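PDB 6I5R: sugar ABC transporter substrate-binding protein, BlMnBP1 from Bifidobacterium animalis subsp. lactis ATCC 27673, which binds mannobiose and probably delivers beta-manno-oligosaccharides to the membrane components of an ABC importer. Local coordinates for residues Q78-S81 with D85-L88; F42-T47 with K57-Y62; T89-N94 with D99-P104; E196-G201 with G283-P288. One frame throughout, in Å; residues are numbered along the deposited sequence.

In the fold
Contacts 1, 2 and 3 lie close together in one alpha/beta domain, while contact 4 belongs to the far wall of the sugar cleft. Contacts 2 and 3 are buried: contact 2 packs helix 59-69 on strand 38-44 with aromatic rings and one weak hydrogen bond, contact 3 packs helix 83-93 near strand 100-102 with aliphatic and sulfur atoms. Contact 1 uses the same helix 83-93 but sits at the surface, where a carboxylate meets a hydroxyl. Strands 73-79, 38-44 and 100-102 tie the three together in one sheet. Contact 4, partly buried, touches none of them, yet shares both mannose units with contact 2.

Contact 1. Residues Q78-S81 with D85-L88; sequences QTDS and DSAL. With ZN (zinc ion), chain P.
Asp80, in the loop that follows strand 73-79, and Ser86, in the first turn of helix 83-93, are the closest pair of backbone positions, their CA atoms standing 7.1 Å apart, and both direct their CB at the other segment. The meeting is small, burying 73 Å² in all, and is carried by these two side chains. Asp80 places its carboxylate with CG beside the backbone N (chi1 -88°), which lays the CB-CG-OD2 side of the group along the serine hydroxyl. OD2 of Asp80 comes to 3.2 Å from OG of Ser86, and CB of Asp80 lies almost as near, 3.3 Å from the same OG. A second, looser touch joins OD2 of Asp80 and CB of Ser86 at 3.6 Å. The hydroxyl itself is turned back onto its own helix, where it is hydrogen-bonded to the carbonyl oxygens of Asn82 and Tyr83. An alanine here would keep the CB contact but would probably leave Ser86 OG and CB without the carboxylate packed against them, and the surface there without its negative charge. Asp85, one residue before Ser86, faces elsewhere and holds a zinc ion through OD2 at 2.1 Å, with two waters completing what is seen of that site. The carbonyl oxygen of Ser81 and a mannose O6 are joined by a weak hydrogen bond. With the serine hydroxyl engaged by backbone carbonyls, the Asp80 carboxylate lies against it in a small, partly exposed polar approach.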
# COMPACT_ATOMS: atom_id res chain seq x y z
N GLN A 78 -7.87 -15.52 -9.90
CA GLN A 78 -6.56 -15.62 -10.54
C GLN A 78 -5.55 -14.75 -9.79
O GLN A 78 -5.78 -13.56 -9.59
CB GLN A 78 -6.62 -15.16 -11.99
CG GLN A 78 -7.58 -15.94 -12.87
CD GLN A 78 -7.47 -15.51 -14.32
OE1 GLN A 78 -6.87 -14.48 -14.63
NE2 GLN A 78 -8.02 -16.31 -15.22
N THR A 79 -4.44 -15.35 -9.39
CA THR A 79 -3.41 -14.63 -8.66
C THR A 79 -2.08 -14.78 -9.38
O THR A 79 -1.78 -15.85 -9.93
CB THR A 79 -3.30 -15.14 -7.23
OG1 THR A 79 -3.05 -16.55 -7.24
CG2 THR A 79 -4.57 -14.85 -6.49
N ASP A 80 -1.29 -13.71 -9.37
CA ASP A 80 0.02 -13.64 -10.01
C ASP A 80 1.06 -13.14 -9.02
O ASP A 80 0.81 -12.18 -8.29
CB ASP A 80 -0.05 -12.68 -11.20
CG ASP A 80 -0.47 -13.36 -12.47
OD1 ASP A 80 0.13 -14.41 -12.77
OD2 ASP A 80 -1.39 -12.85 -13.19
N SER A 81 2.25 -13.74 -9.03
CA SER A 81 3.28 -13.26 -8.11
C SER A 81 3.76 -11.88 -8.52
O SER A 81 4.00 -11.02 -7.67
CB SER A 81 4.46 -14.21 -8.04
OG SER A 81 5.04 -14.32 -9.33
N ASP A 85 2.70 -5.89 -12.54
CA ASP A 85 3.06 -5.92 -13.95
C ASP A 85 2.04 -6.70 -14.77
O ASP A 85 1.61 -6.25 -15.84
CB ASP A 85 4.45 -6.54 -14.08
CG ASP A 85 5.58 -5.65 -13.50
OD1 ASP A 85 5.45 -4.40 -13.46
OD2 ASP A 85 6.65 -6.20 -13.10
N SER A 86 1.58 -7.84 -14.26
CA SER A 86 0.64 -8.66 -15.02
C SER A 86 -0.75 -8.02 -15.10
O SER A 86 -1.40 -8.07 -16.15
CB SER A 86 0.56 -10.07 -14.44
OG SER A 86 0.14 -10.05 -13.12
N ALA A 87 -1.21 -7.37 -14.02
CA ALA A 87 -2.46 -6.62 -14.09
C ALA A 87 -2.39 -5.48 -15.11
O ALA A 87 -3.36 -5.21 -15.83
CB ALA A 87 -2.82 -6.06 -12.72
N LEU A 88 -1.26 -4.77 -15.19
CA LEU A 88 -1.21 -3.67 -16.14
C LEU A 88 -1.21 -4.21 -17.56
O LEU A 88 -1.89 -3.67 -18.45
CB LEU A 88 -0.01 -2.79 -15.88
CG LEU A 88 -0.15 -1.42 -16.50
CD1 LEU A 88 -1.23 -0.58 -15.86
CD2 LEU A 88 1.20 -0.74 -16.36
ZN ZN P . 7.96 -5.70 -11.57
O HOH W 1 7.43 -3.96 -11.92
O HOH W 2 8.29 -5.30 -13.59

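Contact 2. Residues F42-T47 with K57-Y62; sequences FMNNRT and KNWKSY. With BMA (beta-D-mannopyranose), chain B; BMA (beta-D-mannopyranose), chain C.
Phe42 meets Trp59 edge-to-face: CE2 of the phenylalanine stands 3.6 Å from CH2 of the indole and over one face of its six-membered ring, toward the rim, the two planes 79° apart. Trp59 gives up far more surface here than any other residue. Phe42, its CG turned anti to the backbone N (chi1 167°), reaches down from strand 38-44 to the indole, which comes from the first turn of helix 59-69. Asn44 fits into the angle between the rings, its ND2 lying over the same indole face as Phe42 and also over a face of the phenylalanine ring. Asn44 OD1 serves two donors. OD1 takes the backbone N of Arg46 at 2.8 Å, in the carbonyl plane, which closes an Asx turn, and the same OD1 receives a weak, bent bond from Trp59 NE1 at 3.2 Å (131°). Arg46 adds its CB, 3.8 Å from Trp59 NE1; beyond that its chain bends away to salt bridges with Asp48 and Glu354. An alanine at Trp59 would probably open a gap beneath Phe42 and leave the Asn44 amide with neither the indole plane to rest on nor the NE1 donor. Between these residues, Asn45 points to the ligand, its ND2 donating to O6 at 3.0 Å and O2 at 2.9 Å of one mannose. Strand 38-44, helix 59-69 and strand 73-79 form a beta-alpha-beta unit, and a loop leaving such a strand to line the ligand cleft is a hallmark of periplasmic-binding-protein folds.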
# COMPACT_ATOMS: atom_id res chain seq x y z
N PHE A 42 -11.76 -12.79 -11.01
CA PHE A 42 -11.29 -11.84 -10.01
C PHE A 42 -9.77 -11.98 -9.94
O PHE A 42 -9.27 -13.01 -9.50
CB PHE A 42 -11.97 -12.15 -8.67
CG PHE A 42 -11.36 -11.46 -7.47
CD1 PHE A 42 -10.73 -10.24 -7.58
CD2 PHE A 42 -11.47 -12.04 -6.20
CE1 PHE A 42 -10.22 -9.63 -6.47
CE2 PHE A 42 -10.95 -11.42 -5.08
CZ PHE A 42 -10.32 -10.21 -5.22
N MET A 43 -9.04 -10.99 -10.46
CA MET A 43 -7.58 -11.00 -10.44
C MET A 43 -7.10 -10.27 -9.19
O MET A 43 -7.53 -9.14 -8.92
CB MET A 43 -7.01 -10.30 -11.68
CG MET A 43 -7.31 -10.94 -13.03
SD MET A 43 -6.58 -9.88 -14.32
CE MET A 43 -4.90 -9.79 -13.79
N ASN A 44 -6.21 -10.89 -8.42
CA ASN A 44 -5.63 -10.16 -7.29
C ASN A 44 -4.20 -10.64 -7.03
O ASN A 44 -3.69 -11.55 -7.67
CB ASN A 44 -6.51 -10.25 -6.03
CG ASN A 44 -6.52 -11.61 -5.42
OD1 ASN A 44 -5.59 -12.01 -4.73
ND2 ASN A 44 -7.58 -12.35 -5.67
N ASN A 45 -3.56 -9.99 -6.05
CA ASN A 45 -2.14 -10.19 -5.79
C ASN A 45 -1.86 -11.21 -4.70
O ASN A 45 -0.69 -11.51 -4.43
CB ASN A 45 -1.50 -8.87 -5.37
CG ASN A 45 -2.14 -8.31 -4.12
OD1 ASN A 45 -3.35 -8.19 -4.03
ND2 ASN A 45 -1.32 -8.00 -3.13
N ARG A 46 -2.89 -11.71 -4.04
CA ARG A 46 -2.71 -12.54 -2.85
C ARG A 46 -2.57 -14.01 -3.26
O ARG A 46 -3.45 -14.84 -3.05
CB ARG A 46 -3.86 -12.31 -1.87
CG ARG A 46 -3.91 -10.88 -1.34
CD ARG A 46 -2.62 -10.51 -0.55
NE ARG A 46 -2.36 -11.47 0.51
CZ ARG A 46 -2.85 -11.36 1.74
NH1 ARG A 46 -3.63 -10.33 2.07
NH2 ARG A 46 -2.58 -12.29 2.62
N THR A 47 -1.42 -14.30 -3.87
CA THR A 47 -1.12 -15.68 -4.23
C THR A 47 -1.18 -16.59 -3.02
O THR A 47 -1.59 -17.75 -3.11
CB THR A 47 0.28 -15.74 -4.85
OG1 THR A 47 1.23 -15.16 -3.95
CG2 THR A 47 0.33 -14.99 -6.14
N LYS A 57 -8.03 -17.28 6.55
CA LYS A 57 -9.20 -17.50 5.69
C LYS A 57 -8.80 -17.24 4.24
O LYS A 57 -8.50 -16.11 3.87
CB LYS A 57 -10.34 -16.59 6.13
CG LYS A 57 -11.71 -16.90 5.55
CD LYS A 57 -12.73 -15.93 6.13
CE LYS A 57 -14.10 -16.12 5.50
NZ LYS A 57 -14.54 -17.52 5.61
N ASN A 58 -8.82 -18.28 3.40
CA ASN A 58 -8.34 -18.12 2.03
C ASN A 58 -9.48 -17.74 1.08
O ASN A 58 -10.64 -17.60 1.46
CB ASN A 58 -7.63 -19.39 1.54
CG ASN A 58 -8.57 -20.60 1.34
OD1 ASN A 58 -9.80 -20.48 1.35
ND2 ASN A 58 -7.96 -21.78 1.16
N TRP A 59 -9.12 -17.56 -0.18
CA TRP A 59 -10.10 -17.11 -1.16
C TRP A 59 -11.27 -18.07 -1.24
O TRP A 59 -12.43 -17.64 -1.30
CB TRP A 59 -9.46 -16.93 -2.53
CG TRP A 59 -8.71 -15.64 -2.61
CD1 TRP A 59 -7.41 -15.47 -3.00
CD2 TRP A 59 -9.20 -14.34 -2.27
NE1 TRP A 59 -7.07 -14.14 -2.94
CE2 TRP A 59 -8.14 -13.42 -2.49
CE3 TRP A 59 -10.43 -13.85 -1.81
CZ2 TRP A 59 -8.27 -12.05 -2.25
CZ3 TRP A 59 -10.56 -12.48 -1.57
CH2 TRP A 59 -9.48 -11.60 -1.79
N LYS A 60 -10.99 -19.37 -1.26
CA LYS A 60 -12.06 -20.35 -1.39
C LYS A 60 -13.08 -20.20 -0.28
O LYS A 60 -14.29 -20.36 -0.51
CB LYS A 60 -11.50 -21.77 -1.36
CG LYS A 60 -10.85 -22.28 -2.62
CD LYS A 60 -10.45 -23.72 -2.39
CE LYS A 60 -10.12 -24.43 -3.67
NZ LYS A 60 -9.12 -23.69 -4.47
N SER A 61 -12.60 -19.92 0.93
CA SER A 61 -13.48 -19.76 2.09
C SER A 61 -14.36 -18.52 1.95
O SER A 61 -15.56 -18.56 2.29
CB SER A 61 -12.65 -19.68 3.37
OG SER A 61 -13.48 -19.59 4.51
N TYR A 62 -13.79 -17.40 1.47
CA TYR A 62 -14.59 -16.22 1.22
C TYR A 62 -15.62 -16.48 0.13
O TYR A 62 -16.79 -16.10 0.26
CB TYR A 62 -13.71 -15.04 0.78
CG TYR A 62 -12.96 -14.39 1.89
CD1 TYR A 62 -13.61 -13.59 2.80
CD2 TYR A 62 -11.58 -14.56 2.02
CE1 TYR A 62 -12.92 -12.99 3.83
CE2 TYR A 62 -10.88 -13.95 3.02
CZ TYR A 62 -11.56 -13.17 3.94
OH TYR A 62 -10.88 -12.57 4.97
C1 BMA B . 1.97 -7.96 -1.54
C2 BMA B . 2.28 -6.94 -2.68
C3 BMA B . 2.12 -5.56 -2.12
C4 BMA B . 0.81 -5.41 -1.35
C5 BMA B . 0.69 -6.48 -0.27
C6 BMA B . -0.64 -6.39 0.46
O2 BMA B . 1.31 -7.02 -3.71
O3 BMA B . 2.18 -4.55 -3.14
O4 BMA B . 0.82 -4.14 -0.75
O5 BMA B . 0.77 -7.76 -0.91
O6 BMA B . -1.72 -6.68 -0.44
C1 BMA C . 2.12 -13.14 -1.15
C2 BMA C . 1.52 -12.23 -0.05
C3 BMA C . 1.23 -10.86 -0.64
C4 BMA C . 2.39 -10.36 -1.47
C5 BMA C . 2.85 -11.43 -2.48
C6 BMA C . 3.98 -10.94 -3.34
O1 BMA C . 2.49 -14.29 -0.46
O2 BMA C . 2.56 -12.04 0.97
O3 BMA C . 0.92 -9.93 0.34
O4 BMA C . 2.01 -9.19 -2.20
O5 BMA C . 3.23 -12.59 -1.76
O6 BMA C . 4.03 -11.83 -4.46

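Contact 3. Residues T89-N94 with D99-P104; sequences TRLQAN and DIMMIP
Pro104 offers the one ring of the contact, and Leu91 meets it at the carbons remote from the backbone: CD1 of Leu91 lies 3.7 Å from Pro104 CG and 4.0 Å from Pro104 CD. The flat guanidinium of Arg90 is carried past the contact to Ser97 and Gln78; no aromatic or amide face takes part. Leu91 turns its branch point to the sulfur end of Met101, whose SD sits 3.9 Å from Leu91 CG, with the terminal CE at much the same range. Leu91 thus rests across the neighbouring Met101 and Pro104 side chains, its CG on the first and CD1 on the second, and its chi1 of -111° is near an eclipsed value, which hints at some strain. Helix 83-93 connects strand 73-79 to strand 100-102, both parallel to strand 38-44 between them in the sheet; this beta-alpha-beta crossover, spanning the middle strand, is the order expected of a periplasmic-binding-protein domain. Met101 points from strand 100-102 to the helix, and a bend at its last torsion (chi3 62°) brings CE within 4.4 Å of Arg90 CB. Trp98, Val106 and Tyr114 also touch Leu91, while Tyr83 and Ala87 from earlier in the helix lie against Met101.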
# COMPACT_ATOMS: atom_id res chain seq x y z
N THR A 89 -0.48 -5.29 -17.79
CA THR A 89 -0.51 -5.94 -19.09
C THR A 89 -1.93 -6.33 -19.49
O THR A 89 -2.38 -6.03 -20.61
CB THR A 89 0.41 -7.15 -19.07
OG1 THR A 89 1.76 -6.72 -18.87
CG2 THR A 89 0.28 -7.94 -20.38
N ARG A 90 -2.68 -6.97 -18.60
CA ARG A 90 -4.04 -7.36 -18.96
C ARG A 90 -4.90 -6.13 -19.21
O ARG A 90 -5.72 -6.12 -20.13
CB ARG A 90 -4.68 -8.23 -17.88
CG ARG A 90 -3.96 -9.55 -17.69
CD ARG A 90 -4.41 -10.65 -18.66
NE ARG A 90 -5.77 -11.08 -18.39
CZ ARG A 90 -6.13 -11.99 -17.49
NH1 ARG A 90 -5.21 -12.59 -16.76
NH2 ARG A 90 -7.41 -12.31 -17.33
N LEU A 91 -4.72 -5.09 -18.40
CA LEU A 91 -5.46 -3.85 -18.63
C LEU A 91 -5.18 -3.29 -20.02
O LEU A 91 -6.10 -2.84 -20.72
CB LEU A 91 -5.12 -2.81 -17.57
CG LEU A 91 -6.15 -2.39 -16.53
CD1 LEU A 91 -5.60 -1.17 -15.77
CD2 LEU A 91 -7.49 -2.12 -17.13
N GLN A 92 -3.92 -3.30 -20.46
CA GLN A 92 -3.61 -2.70 -21.75
C GLN A 92 -4.02 -3.56 -22.94
O GLN A 92 -3.97 -3.09 -24.08
CB GLN A 92 -2.12 -2.38 -21.82
CG GLN A 92 -1.73 -1.47 -20.66
CD GLN A 92 -0.25 -1.34 -20.47
OE1 GLN A 92 0.53 -2.22 -20.89
NE2 GLN A 92 0.16 -0.26 -19.81
N ALA A 93 -4.41 -4.81 -22.71
CA ALA A 93 -4.99 -5.63 -23.76
C ALA A 93 -6.44 -5.25 -24.06
O ALA A 93 -6.97 -5.63 -25.10
CB ALA A 93 -4.94 -7.10 -23.34
N ASN A 94 -7.10 -4.54 -23.15
CA ASN A 94 -8.40 -3.93 -23.40
C ASN A 94 -9.44 -4.92 -23.92
O ASN A 94 -10.06 -4.71 -24.97
CB ASN A 94 -8.27 -2.77 -24.39
CG ASN A 94 -9.52 -1.91 -24.47
OD1 ASN A 94 -10.32 -1.85 -23.53
ND2 ASN A 94 -9.70 -1.23 -25.59
N ASP A 99 -12.89 -9.61 -14.91
CA ASP A 99 -14.08 -8.87 -14.51
C ASP A 99 -13.82 -7.91 -13.37
O ASP A 99 -14.33 -6.79 -13.39
CB ASP A 99 -15.17 -9.86 -14.12
CG ASP A 99 -15.60 -10.72 -15.31
OD1 ASP A 99 -16.31 -10.19 -16.20
OD2 ASP A 99 -15.21 -11.90 -15.36
N ILE A 100 -13.05 -8.35 -12.39
CA ILE A 100 -12.54 -7.51 -11.31
C ILE A 100 -11.04 -7.70 -11.23
O ILE A 100 -10.57 -8.84 -11.27
CB ILE A 100 -13.14 -7.88 -9.94
CG1 ILE A 100 -14.64 -7.75 -9.91
CG2 ILE A 100 -12.49 -7.02 -8.82
CD1 ILE A 100 -15.22 -8.59 -8.80
N MET A 101 -10.29 -6.60 -11.07
CA MET A 101 -8.88 -6.69 -10.69
C MET A 101 -8.61 -5.66 -9.60
O MET A 101 -9.40 -4.73 -9.36
CB MET A 101 -7.92 -6.45 -11.86
CG MET A 101 -7.91 -5.06 -12.40
SD MET A 101 -6.46 -4.67 -13.41
CE MET A 101 -6.69 -5.88 -14.75
N MET A 102 -7.47 -5.82 -8.92
CA MET A 102 -6.99 -4.76 -8.05
C MET A 102 -6.28 -3.75 -8.96
O MET A 102 -5.40 -4.12 -9.74
CB MET A 102 -6.06 -5.30 -6.96
CG MET A 102 -6.62 -6.49 -6.22
SD MET A 102 -8.35 -6.41 -5.67
CE MET A 102 -8.30 -5.16 -4.37
N ILE A 103 -6.69 -2.49 -8.86
CA ILE A 103 -6.24 -1.46 -9.78
C ILE A 103 -4.73 -1.28 -9.68
O ILE A 103 -4.20 -1.02 -8.58
CB ILE A 103 -6.95 -0.13 -9.51
CG1 ILE A 103 -8.44 -0.30 -9.72
CG2 ILE A 103 -6.36 0.95 -10.38
CD1 ILE A 103 -9.28 0.81 -9.19
N PRO A 104 -4.01 -1.45 -10.79
CA PRO A 104 -2.55 -1.27 -10.80
C PRO A 104 -2.20 0.21 -10.98
O PRO A 104 -3.00 1.08 -10.66
CB PRO A 104 -2.11 -2.10 -12.00
CG PRO A 104 -3.30 -2.01 -12.93
CD PRO A 104 -4.50 -2.03 -12.06

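Contact 4. Residues E196-G201 with G283-P288; sequences EDWAMG and GAWAVP. With ZN (zinc ion), chain L; ZN (zinc ion), chain G; BMA (beta-D-mannopyranose), chain B; BMA (beta-D-mannopyranose), chain C.
Trp198 and Trp285 touch at the outer rims of their indoles, CZ3 of Trp198 lying 3.6 Å from CH2 of Trp285. The pair is oblique, with the six-membered rings inclined at 62°, so the two planes form an angled trough. Sugar packing fills it: C2 of one mannose sits over the centre of the Trp198 face, 3.6 Å from Trp198 CD2, and C6 of the same mannose sits over Trp285 at 3.4 Å from its CD2. The second mannose touches the pair less, its C6 lying 3.6 Å from Trp198 NE1. Behind each indole lies the methyl of the following residue, Ala199 under Trp198 and Ala286 under Trp285. Both tryptophans adopt nearly the same torsions, with CG tucked between backbone N and carbonyl carbon (chi1 57°). Segments 196-201 and 283-288 follow strands 188-190 and 277-283, parallel neighbours in the sheet, and so bring aromatic platforms to one wall of a solute-binding cleft; Trp265 adds a third ring, edge-to-face with Trp198. Among hydrogen bonds, Trp198 NE1 donates to Glu196 OE1 at 2.9 Å, meeting the lone pair turned away from the other carboxylate oxygen, although the acceptor is tilted out of the indole plane. Two metal bonds follow: that same OE1 of Glu196 binds one zinc at 2.2 Å, and Asp197 OD1 binds another at 2.1 Å. As a charge pair, Asp197 OD2 forms a salt bridge with Lys409.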
# COMPACT_ATOMS: atom_id res chain seq x y z
N GLU A 196 11.97 -7.93 -4.33
CA GLU A 196 10.57 -7.63 -4.62
C GLU A 196 10.44 -6.15 -4.97
O GLU A 196 10.63 -5.27 -4.12
CB GLU A 196 9.68 -7.99 -3.44
CG GLU A 196 9.68 -9.43 -3.04
CD GLU A 196 9.16 -10.37 -4.13
OE1 GLU A 196 8.09 -10.13 -4.72
OE2 GLU A 196 9.84 -11.37 -4.39
N ASP A 197 10.12 -5.86 -6.22
CA ASP A 197 9.95 -4.47 -6.62
C ASP A 197 8.95 -3.75 -5.71
O ASP A 197 9.17 -2.59 -5.34
CB ASP A 197 9.52 -4.39 -8.09
CG ASP A 197 10.66 -4.67 -9.03
OD1 ASP A 197 11.53 -5.47 -8.64
OD2 ASP A 197 10.72 -4.06 -10.13
N TRP A 198 7.84 -4.42 -5.36
CA TRP A 198 6.80 -3.75 -4.60
C TRP A 198 7.29 -3.47 -3.18
O TRP A 198 6.88 -2.48 -2.58
CB TRP A 198 5.52 -4.58 -4.56
CG TRP A 198 5.73 -5.92 -4.00
CD1 TRP A 198 5.96 -7.07 -4.70
CD2 TRP A 198 5.78 -6.27 -2.62
NE1 TRP A 198 6.15 -8.11 -3.83
CE2 TRP A 198 6.06 -7.64 -2.54
CE3 TRP A 198 5.63 -5.56 -1.43
CZ2 TRP A 198 6.17 -8.31 -1.33
CZ3 TRP A 198 5.74 -6.22 -0.24
CH2 TRP A 198 6.02 -7.58 -0.19
N ALA A 199 8.18 -4.31 -2.65
CA ALA A 199 8.68 -4.06 -1.30
C ALA A 199 9.61 -2.84 -1.28
O ALA A 199 9.65 -2.09 -0.29
CB ALA A 199 9.40 -5.29 -0.77
N MET A 200 10.36 -2.66 -2.38
CA MET A 200 11.20 -1.47 -2.46
C MET A 200 10.36 -0.21 -2.72
O MET A 200 10.61 0.85 -2.13
CB MET A 200 12.26 -1.64 -3.53
CG MET A 200 13.28 -2.71 -3.18
SD MET A 200 14.79 -1.98 -2.48
CE MET A 200 14.34 -1.76 -0.75
N GLY A 201 9.36 -0.36 -3.60
CA GLY A 201 8.48 0.76 -3.89
C GLY A 201 7.70 1.24 -2.68
O GLY A 201 7.25 2.39 -2.64
N GLY A 283 3.76 -2.10 5.25
CA GLY A 283 2.50 -1.63 5.78
C GLY A 283 1.88 -2.65 6.73
O GLY A 283 2.33 -3.78 6.85
N ALA A 284 0.82 -2.19 7.40
CA ALA A 284 0.18 -2.96 8.46
C ALA A 284 -0.37 -4.29 7.98
O ALA A 284 -0.55 -5.22 8.79
CB ALA A 284 -0.94 -2.13 9.10
N TRP A 285 -0.66 -4.41 6.68
CA TRP A 285 -1.13 -5.67 6.12
C TRP A 285 -0.14 -6.81 6.36
O TRP A 285 -0.54 -7.98 6.34
CB TRP A 285 -1.40 -5.51 4.62
CG TRP A 285 -0.19 -5.03 3.93
CD1 TRP A 285 0.12 -3.75 3.62
CD2 TRP A 285 0.90 -5.84 3.46
NE1 TRP A 285 1.34 -3.70 3.00
CE2 TRP A 285 1.85 -4.96 2.90
CE3 TRP A 285 1.17 -7.21 3.48
CZ2 TRP A 285 3.03 -5.41 2.36
CZ3 TRP A 285 2.36 -7.65 2.95
CH2 TRP A 285 3.26 -6.76 2.37
N ALA A 286 1.12 -6.49 6.63
CA ALA A 286 2.15 -7.51 6.77
C ALA A 286 2.14 -8.15 8.15
O ALA A 286 2.62 -9.28 8.31
CB ALA A 286 3.52 -6.91 6.47
N VAL A 287 1.55 -7.48 9.14
CA VAL A 287 1.60 -8.00 10.51
C VAL A 287 1.00 -9.39 10.62
O VAL A 287 1.70 -10.30 11.11
CB VAL A 287 0.91 -6.98 11.47
CG1 VAL A 287 0.87 -7.53 12.87
CG2 VAL A 287 1.65 -5.66 11.44
N PRO A 288 -0.23 -9.66 10.16
CA PRO A 288 -0.74 -11.03 10.28
C PRO A 288 0.08 -12.05 9.49
O PRO A 288 0.19 -13.21 9.90
CB PRO A 288 -2.18 -10.92 9.74
CG PRO A 288 -2.15 -9.74 8.81
CD PRO A 288 -1.21 -8.76 9.52
ZN ZN L . 7.53 -10.93 -6.72
ZN ZN G . 12.73 -6.58 -10.02
C1 BMA B . 1.97 -7.96 -1.54
C2 BMA B . 2.28 -6.94 -2.68
C3 BMA B . 2.12 -5.56 -2.12
C4 BMA B . 0.81 -5.41 -1.35
C5 BMA B . 0.69 -6.48 -0.27
C6 BMA B . -0.64 -6.39 0.46
O2 BMA B . 1.31 -7.02 -3.71
O3 BMA B . 2.18 -4.55 -3.14
O4 BMA B . 0.82 -4.14 -0.75
O5 BMA B . 0.77 -7.76 -0.91
O6 BMA B . -1.72 -6.68 -0.44
C1 BMA C . 2.12 -13.14 -1.15
C2 BMA C . 1.52 -12.23 -0.05
C3 BMA C . 1.23 -10.86 -0.64
C4 BMA C . 2.39 -10.36 -1.47
C5 BMA C . 2.85 -11.43 -2.48
C6 BMA C . 3.98 -10.94 -3.34
O1 BMA C . 2.49 -14.29 -0.46
O2 BMA C . 2.56 -12.04 0.97
O3 BMA C . 0.92 -9.93 0.34
O4 BMA C . 2.01 -9.19 -2.20
O5 BMA C . 3.23 -12.59 -1.76
O6 BMA C . 4.03 -11.83 -4.46
O HOH W 3 9.76 -12.07 -7.02
O HOH W 4 13.88 -4.89 -10.47
O HOH W 5 13.83 -7.31 -8.44
O HOH W 6 6.29 -11.92 -6.19
O HOH W 7 6.35 -9.59 -6.98